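Local coordinates for protein aminotransferase class-III (Sphaerobacter thermophilus DSM 20745, PDB 6K8H) that is a dimeric omega-transaminase of the class-III aminotransferase family, with the fold type I architecture common to that family, at residues Phe254-Val257 against Ile258-Arg261; Thr124-Gly127 against Thr128-Val131; Thr324-Ala327 against Gly328-Met332. All coordinates share one frame; numbering follows the deposited sequence.

Contact 1: Phe254-Val257 against Ile258-Arg261; sequences FDEV and ISLR. With PLR ((5-hydroxy-4,6-dimethylpyridin-3-yl)methyl dihydrogen phosphate), chain D.
Glu256 bends back to Ser259 where the chain leaves strand 251-255 of the central seven-stranded sheet, in the ligand pocket of this fold type I aminotransferase. Its CG stands anti to the carbonyl carbon (chi1 -61°) and the chain kinks at chi2, which brings OE1 to the serine hydroxyl. The Ser259 hydroxyl OG donates to Glu256 OE1 at 2.7 Å, approaching from above the carboxylate plane. That carboxylate is also gripped from helix 266-271, by Met267 N at OE1 and by Gln268 NE2 at OE2. Alongside, the backbone turns, Leu260 N reaching Glu256 O at 3.0 Å. Leu260 CB lies 3.9 Å from Glu256 CB.

Asp255 faces the ligand. With CG anti to its own N (chi1 -180°), Asp255 splits its duties: OD1 accepts from Val257 N at 3.0 Å, closing an Asx turn, while OD2 is hydrogen-bonded to His155 and sits 2.7 Å from PLR N1. Val257 lays CG1 and CG2 against one face of the pyridine ring, and Ile258 brings CG1 to 3.2 Å from PLR O3. A water donates to Asp255 O and accepts from Ser259 N, 3.0 Å away.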
loop_
_atom_site.group_PDB
_atom_site.type_symbol
_atom_site.label_atom_id
_atom_site.label_comp_id
_atom_site.label_asym_id
_atom_site.label_seq_id
_atom_site.Cartn_x
_atom_site.Cartn_y
_atom_site.Cartn_z
ATOM N N PHE B 254 1.150 4.359 -18.251
ATOM C CA PHE B 254 2.179 5.293 -17.810
ATOM C C PHE B 254 2.323 5.211 -16.296
ATOM O O PHE B 254 1.325 5.249 -15.575
ATOM C CB PHE B 254 1.846 6.732 -18.205
ATOM C CG PHE B 254 2.175 7.064 -19.635
ATOM C CD1 PHE B 254 2.453 6.061 -20.549
ATOM C CD2 PHE B 254 2.184 8.384 -20.064
ATOM C CE1 PHE B 254 2.734 6.356 -21.869
ATOM C CE2 PHE B 254 2.477 8.697 -21.386
ATOM C CZ PHE B 254 2.759 7.677 -22.289
ATOM N N ASP B 255 3.563 5.091 -15.824
ATOM C CA ASP B 255 3.875 5.213 -14.401
ATOM C C ASP B 255 4.282 6.660 -14.162
ATOM O O ASP B 255 5.429 7.041 -14.419
ATOM C CB ASP B 255 4.980 4.242 -13.995
ATOM C CG ASP B 255 5.337 4.333 -12.510
ATOM O OD1 ASP B 255 4.899 5.291 -11.834
ATOM O OD2 ASP B 255 6.066 3.442 -12.014
ATOM N N GLU B 256 3.336 7.475 -13.684
ATOM C CA GLU B 256 3.601 8.866 -13.338
ATOM C C GLU B 256 3.625 9.086 -11.830
ATOM O O GLU B 256 3.308 10.180 -11.358
ATOM C CB GLU B 256 2.582 9.798 -13.998
ATOM C CG GLU B 256 2.595 9.738 -15.531
ATOM C CD GLU B 256 2.545 11.125 -16.192
ATOM O OE1 GLU B 256 3.235 12.062 -15.714
ATOM O OE2 GLU B 256 1.818 11.267 -17.196
ATOM N N VAL B 257 3.987 8.057 -11.056
ATOM C CA VAL B 257 4.014 8.219 -9.603
ATOM C C VAL B 257 4.937 9.373 -9.218
ATOM O O VAL B 257 4.630 10.148 -8.303
ATOM C CB VAL B 257 4.413 6.895 -8.920
ATOM C CG1 VAL B 257 4.660 7.106 -7.428
ATOM C CG2 VAL B 257 3.309 5.854 -9.115
ATOM N N ILE B 258 6.042 9.545 -9.943
ATOM C CA ILE B 258 6.874 10.736 -9.816
ATOM C C ILE B 258 6.553 11.781 -10.886
ATOM O O ILE B 258 6.474 12.970 -10.578
ATOM C CB ILE B 258 8.377 10.373 -9.849
ATOM C CG1 ILE B 258 8.825 9.804 -8.493
ATOM C CG2 ILE B 258 9.224 11.613 -10.199
ATOM C CD1 ILE B 258 10.340 9.586 -8.385
ATOM N N SER B 259 6.407 11.374 -12.154
ATOM C CA SER B 259 6.417 12.347 -13.253
ATOM C C SER B 259 5.156 13.205 -13.328
ATOM O O SER B 259 5.145 14.182 -14.093
ATOM C CB SER B 259 6.699 11.665 -14.596
ATOM O OG SER B 259 5.572 10.947 -15.057
ATOM N N LEU B 260 4.079 12.847 -12.616
ATOM C CA LEU B 260 2.839 13.614 -12.734
ATOM C C LEU B 260 3.045 15.075 -12.356
ATOM O O LEU B 260 2.304 15.945 -12.823
ATOM C CB LEU B 260 1.741 13.005 -11.856
ATOM C CG LEU B 260 0.291 13.408 -12.157
ATOM C CD1 LEU B 260 -0.275 12.641 -13.346
ATOM C CD2 LEU B 260 -0.601 13.208 -10.921
ATOM N N ARG B 261 4.082 15.348 -11.571
ATOM C CA ARG B 261 4.345 16.729 -11.095
ATOM C C ARG B 261 5.007 17.570 -12.195
ATOM O O ARG B 261 5.287 18.725 -11.914
ATOM C CB ARG B 261 5.234 16.712 -9.849
ATOM C CG ARG B 261 6.690 16.392 -10.139
ATOM C CD ARG B 261 7.639 17.216 -9.293
ATOM N NE ARG B 261 7.570 16.906 -7.876
ATOM C CZ ARG B 261 8.121 17.641 -6.922
ATOM N NH1 ARG B 261 8.001 17.275 -5.660
ATOM N NH2 ARG B 261 8.775 18.742 -7.230
HETATM N N1 PLR D . 6.655 4.232 -9.519
HETATM C C2 PLR D . 7.594 5.172 -9.499
HETATM C C2A PLR D . 8.052 5.769 -10.789
HETATM C C3 PLR D . 8.130 5.609 -8.280
HETATM O O3 PLR D . 9.074 6.571 -8.299
HETATM C C4 PLR D . 7.675 5.038 -7.075
HETATM C C4A PLR D . 8.223 5.491 -5.796
HETATM C C5 PLR D . 6.679 4.057 -7.131
HETATM C C6 PLR D . 6.223 3.682 -8.365
HETATM C C5A PLR D . 6.162 3.385 -5.887
HETATM O O4P PLR D . 5.355 4.234 -5.015
HETATM P P PLR D . 5.285 3.903 -3.442
HETATM O O1P PLR D . 4.862 2.472 -3.359
HETATM O O2P PLR D . 6.657 4.114 -2.914
HETATM O O3P PLR D . 4.290 4.848 -2.851
HETATM O O HOH W 1 6.962 8.509 -12.749
#

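Contact 2: Thr124-Gly127 against Thr128-Val131; sequences TNSG and TEAV. With PLR ((5-hydroxy-4,6-dimethylpyridin-3-yl)methyl dihydrogen phosphate), chain D.
Glu129 reaches back along the first turn of its helix to Asn125, and OE1 takes two hydrogen bonds there. Asn125 N donates to Glu129 OE1 at 2.9 Å from above the carboxylate plane, while Asn125 ND2 reaches the same OE1 on the syn side at 3.2 Å, from the same face. The amide and carboxylate planes are 69° apart, so the two groups do not lie flat on each other. A water that donates to Glu129 OE2 is held weakly by ND2.

Capping comes next. Ser126 is the N-cap of helix 127-142: chi1 of 63° sets OG between its backbone N and carbonyl carbon, from where it accepts from Glu129 N at 2.9 Å. The same hydroxyl is hydrogen-bonded to Glu129 OE2 of the second subunit, and Glu129 OE2 here is hydrogen-bonded to Ser126 OG of that subunit, a reciprocal pair across the dimer interface. Ser126 O is gripped from opposite faces by Thr124 OG1 and Ala130 N, and Val131 N donates to Gly127 O at 2.9 Å.

The ligand phosphate sits at this helix N terminus, where the helix dipole would favour an anion. Gly127 N donates to PLR O3P at 2.9 Å; Thr128 N and OG1 both donate to PLR O1P, each at 2.8 Å. Thr317 of the second subunit is also hydrogen-bonded to PLR.

In packing, Thr124 and Glu129 slide past each other in opposite directions, Thr124 CB 3.7 Å from Glu129 CB.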
loop_
_atom_site.group_PDB
_atom_site.type_symbol
_atom_site.label_atom_id
_atom_site.label_comp_id
_atom_site.label_asym_id
_atom_site.label_seq_id
_atom_site.Cartn_x
_atom_site.Cartn_y
_atom_site.Cartn_z
ATOM N N THR B 124 -5.592 3.987 -4.231
ATOM C CA THR B 124 -4.929 2.906 -3.518
ATOM C C THR B 124 -4.123 3.522 -2.379
ATOM O O THR B 124 -4.208 4.733 -2.147
ATOM C CB THR B 124 -4.018 2.119 -4.455
ATOM O OG1 THR B 124 -2.939 2.969 -4.856
ATOM C CG2 THR B 124 -4.783 1.643 -5.707
ATOM N N ASN B 125 -3.319 2.716 -1.686
ATOM C CA ASN B 125 -2.565 3.208 -0.541
ATOM C C ASN B 125 -1.078 3.387 -0.822
ATOM O O ASN B 125 -0.322 3.722 0.103
ATOM C CB ASN B 125 -2.790 2.279 0.651
ATOM C CG ASN B 125 -4.254 2.130 0.954
ATOM O OD1 ASN B 125 -4.881 3.071 1.436
ATOM N ND2 ASN B 125 -4.830 0.986 0.599
ATOM N N SER B 126 -0.639 3.178 -2.066
ATOM C CA SER B 126 0.765 3.340 -2.424
ATOM C C SER B 126 0.861 3.384 -3.941
ATOM O O SER B 126 -0.041 2.919 -4.651
ATOM C CB SER B 126 1.643 2.232 -1.854
ATOM O OG SER B 126 1.249 1.001 -2.392
ATOM N N GLY B 127 1.964 3.960 -4.429
ATOM C CA GLY B 127 2.265 3.860 -5.847
ATOM C C GLY B 127 2.496 2.425 -6.280
ATOM O O GLY B 127 2.143 2.034 -7.394
ATOM N N THR B 128 3.112 1.625 -5.403
ATOM C CA THR B 128 3.239 0.193 -5.648
ATOM C C THR B 128 1.881 -0.444 -5.899
ATOM O O THR B 128 1.715 -1.233 -6.843
ATOM C CB THR B 128 3.912 -0.479 -4.459
ATOM O OG1 THR B 128 5.279 -0.098 -4.436
ATOM C CG2 THR B 128 3.790 -2.024 -4.570
ATOM N N GLU B 129 0.901 -0.134 -5.042
ATOM C CA GLU B 129 -0.440 -0.679 -5.226
ATOM C C GLU B 129 -1.065 -0.162 -6.511
ATOM O O GLU B 129 -1.761 -0.902 -7.209
ATOM C CB GLU B 129 -1.338 -0.337 -4.024
ATOM C CG GLU B 129 -1.136 -1.221 -2.790
ATOM C CD GLU B 129 -2.263 -1.076 -1.739
ATOM O OE1 GLU B 129 -3.141 -0.189 -1.876
ATOM O OE2 GLU B 129 -2.260 -1.860 -0.765
ATOM N N ALA B 130 -0.845 1.112 -6.830
ATOM C CA ALA B 130 -1.395 1.665 -8.065
ATOM C C ALA B 130 -0.862 0.917 -9.282
ATOM O O ALA B 130 -1.628 0.527 -10.171
ATOM C CB ALA B 130 -1.062 3.155 -8.154
ATOM N N VAL B 131 0.453 0.691 -9.321
ATOM C CA VAL B 131 1.064 -0.039 -10.434
ATOM C C VAL B 131 0.522 -1.462 -10.495
ATOM O O VAL B 131 0.199 -1.979 -11.575
ATOM C CB VAL B 131 2.601 -0.025 -10.298
ATOM C CG1 VAL B 131 3.257 -0.938 -11.334
ATOM C CG2 VAL B 131 3.132 1.421 -10.433
HETATM N N1 PLR D . 6.655 4.232 -9.519
HETATM C C2 PLR D . 7.594 5.172 -9.499
HETATM C C2A PLR D . 8.052 5.769 -10.789
HETATM C C3 PLR D . 8.130 5.609 -8.280
HETATM O O3 PLR D . 9.074 6.571 -8.299
HETATM C C4 PLR D . 7.675 5.038 -7.075
HETATM C C4A PLR D . 8.223 5.491 -5.796
HETATM C C5 PLR D . 6.679 4.057 -7.131
HETATM C C6 PLR D . 6.223 3.682 -8.365
HETATM C C5A PLR D . 6.162 3.385 -5.887
HETATM O O4P PLR D . 5.355 4.234 -5.015
HETATM P P PLR D . 5.285 3.903 -3.442
HETATM O O1P PLR D . 4.862 2.472 -3.359
HETATM O O2P PLR D . 6.657 4.114 -2.914
HETATM O O3P PLR D . 4.290 4.848 -2.851
HETATM O O HOH W 2 -4.931 -2.162 0.288
#

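Contact 3: Thr324-Ala327 against Gly328-Met332; sequences TMVA and GLTAM
Thr330 doubles up on Val326 O, giving this run of helix 322-334 an acceptor with two donors. Thr330 N makes the regular i to i+4 bond to Val326 O at 3.0 Å. Thr330 OG1 donates to Val326 O at 2.9 Å, because chi1 of -51° turns the hydroxyl anti to the carbonyl carbon and back towards the preceding turn. The two donors arrive from opposite faces of the carbonyl plane.

The other carbonyls in the first half are each taken by the amide four residues on: Thr324 O by Gly328 N, Met325 O by Leu329 N and Ala327 O by Ala331 N, each at 2.9 Å. Within the later half, Met332 N does the same for Gly328 O. Leu329 CB sits 3.4 Å from Met325 O, and Ala331 CB lies 3.4 Å from Ala327 O. Thr324 spends its hydroxyl elsewhere, on Pro289 O, while its N is bound by Asn321 OD1. Further along, Ala331 O accepts from His76.

Toward the neighbouring helices the contact is packing: Met325 and Met332 turn to helix 102-114, meeting Leu107 and Leu110, Val326 touches both that helix and helix 81-91, and Ala327 and Thr330 lie against Ile83 and Ala86 of helix 81-91.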
loop_
_atom_site.group_PDB
_atom_site.type_symbol
_atom_site.label_atom_id
_atom_site.label_comp_id
_atom_site.label_asym_id
_atom_site.label_seq_id
_atom_site.Cartn_x
_atom_site.Cartn_y
_atom_site.Cartn_z
ATOM N N THR B 324 -6.268 11.332 3.578
ATOM C CA THR B 324 -5.501 11.391 2.336
ATOM C C THR B 324 -6.245 12.165 1.254
ATOM O O THR B 324 -5.635 12.940 0.510
ATOM C CB THR B 324 -5.184 9.982 1.843
ATOM O OG1 THR B 324 -4.420 9.288 2.832
ATOM C CG2 THR B 324 -4.397 10.022 0.504
ATOM N N MET B 325 -7.569 11.997 1.169
ATOM C CA MET B 325 -8.323 12.675 0.114
ATOM C C MET B 325 -8.318 14.184 0.313
ATOM O O MET B 325 -8.139 14.939 -0.646
ATOM C CB MET B 325 -9.758 12.145 0.064
ATOM C CG MET B 325 -9.851 10.671 -0.318
ATOM S SD MET B 325 -9.290 10.273 -1.993
ATOM C CE MET B 325 -7.560 9.852 -1.707
ATOM N N VAL B 326 -8.496 14.638 1.558
ATOM C CA VAL B 326 -8.513 16.062 1.862
ATOM C C VAL B 326 -7.120 16.673 1.698
ATOM O O VAL B 326 -6.964 17.755 1.113
ATOM C CB VAL B 326 -9.095 16.262 3.271
ATOM C CG1 VAL B 326 -8.736 17.603 3.813
ATOM C CG2 VAL B 326 -10.633 16.076 3.228
ATOM N N ALA B 327 -6.090 15.995 2.204
ATOM C CA ALA B 327 -4.733 16.510 2.055
ATOM C C ALA B 327 -4.323 16.564 0.583
ATOM O O ALA B 327 -3.681 17.528 0.141
ATOM C CB ALA B 327 -3.759 15.656 2.861
ATOM N N GLY B 328 -4.703 15.547 -0.194
ATOM C CA GLY B 328 -4.418 15.560 -1.617
ATOM C C GLY B 328 -5.172 16.649 -2.357
ATOM O O GLY B 328 -4.611 17.320 -3.226
ATOM N N LEU B 329 -6.455 16.838 -2.033
ATOM C CA LEU B 329 -7.223 17.918 -2.652
ATOM C C LEU B 329 -6.568 19.271 -2.397
ATOM O O LEU B 329 -6.424 20.087 -3.318
ATOM C CB LEU B 329 -8.666 17.913 -2.134
ATOM C CG LEU B 329 -9.575 18.836 -2.961
ATOM C CD1 LEU B 329 -9.682 18.316 -4.393
ATOM C CD2 LEU B 329 -10.953 19.000 -2.338
ATOM N N THR B 330 -6.159 19.525 -1.152
ATOM C CA THR B 330 -5.506 20.798 -0.831
ATOM C C THR B 330 -4.176 20.941 -1.564
ATOM O O THR B 330 -3.902 21.979 -2.189
ATOM C CB THR B 330 -5.308 20.907 0.682
ATOM O OG1 THR B 330 -6.557 20.645 1.334
ATOM C CG2 THR B 330 -4.811 22.291 1.085
ATOM N N ALA B 331 -3.336 19.897 -1.511
ATOM C CA ALA B 331 -2.032 19.954 -2.176
ATOM C C ALA B 331 -2.182 20.249 -3.660
ATOM O O ALA B 331 -1.481 21.107 -4.215
ATOM C CB ALA B 331 -1.280 18.635 -1.976
ATOM N N MET B 332 -3.109 19.557 -4.322
ATOM C CA MET B 332 -3.276 19.752 -5.753
ATOM C C MET B 332 -3.889 21.111 -6.055
ATOM O O MET B 332 -3.480 21.770 -7.015
ATOM C CB MET B 332 -4.125 18.624 -6.339
ATOM C CG MET B 332 -3.484 17.250 -6.246
ATOM S SD MET B 332 -1.817 17.174 -6.948
ATOM C CE MET B 332 -2.193 17.319 -8.697
#

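How the contacts relate
From the N terminus, contact 2 comes first, where strand 120-124 passes into helix 127-142; contact 1 follows as the chain leaves strand 251-255. These two close short turns at strand ends, while contact 3, last, is one run of helix 322-334 and closes no loop. They run in series, none nesting or crossing another. Contacts 1 and 2 have centres about 12 Å apart and meet twice: Val131 CG2 packs 3.9 Å from Asp255 OD2, and Val257 CG2 lies 4.0 Å from Gly127 CA. Both touch PLR, contact 1 at its ring and contact 2 at its phosphate. Contact 3 touches neither; its centre is about 17 Å from that of contact 1.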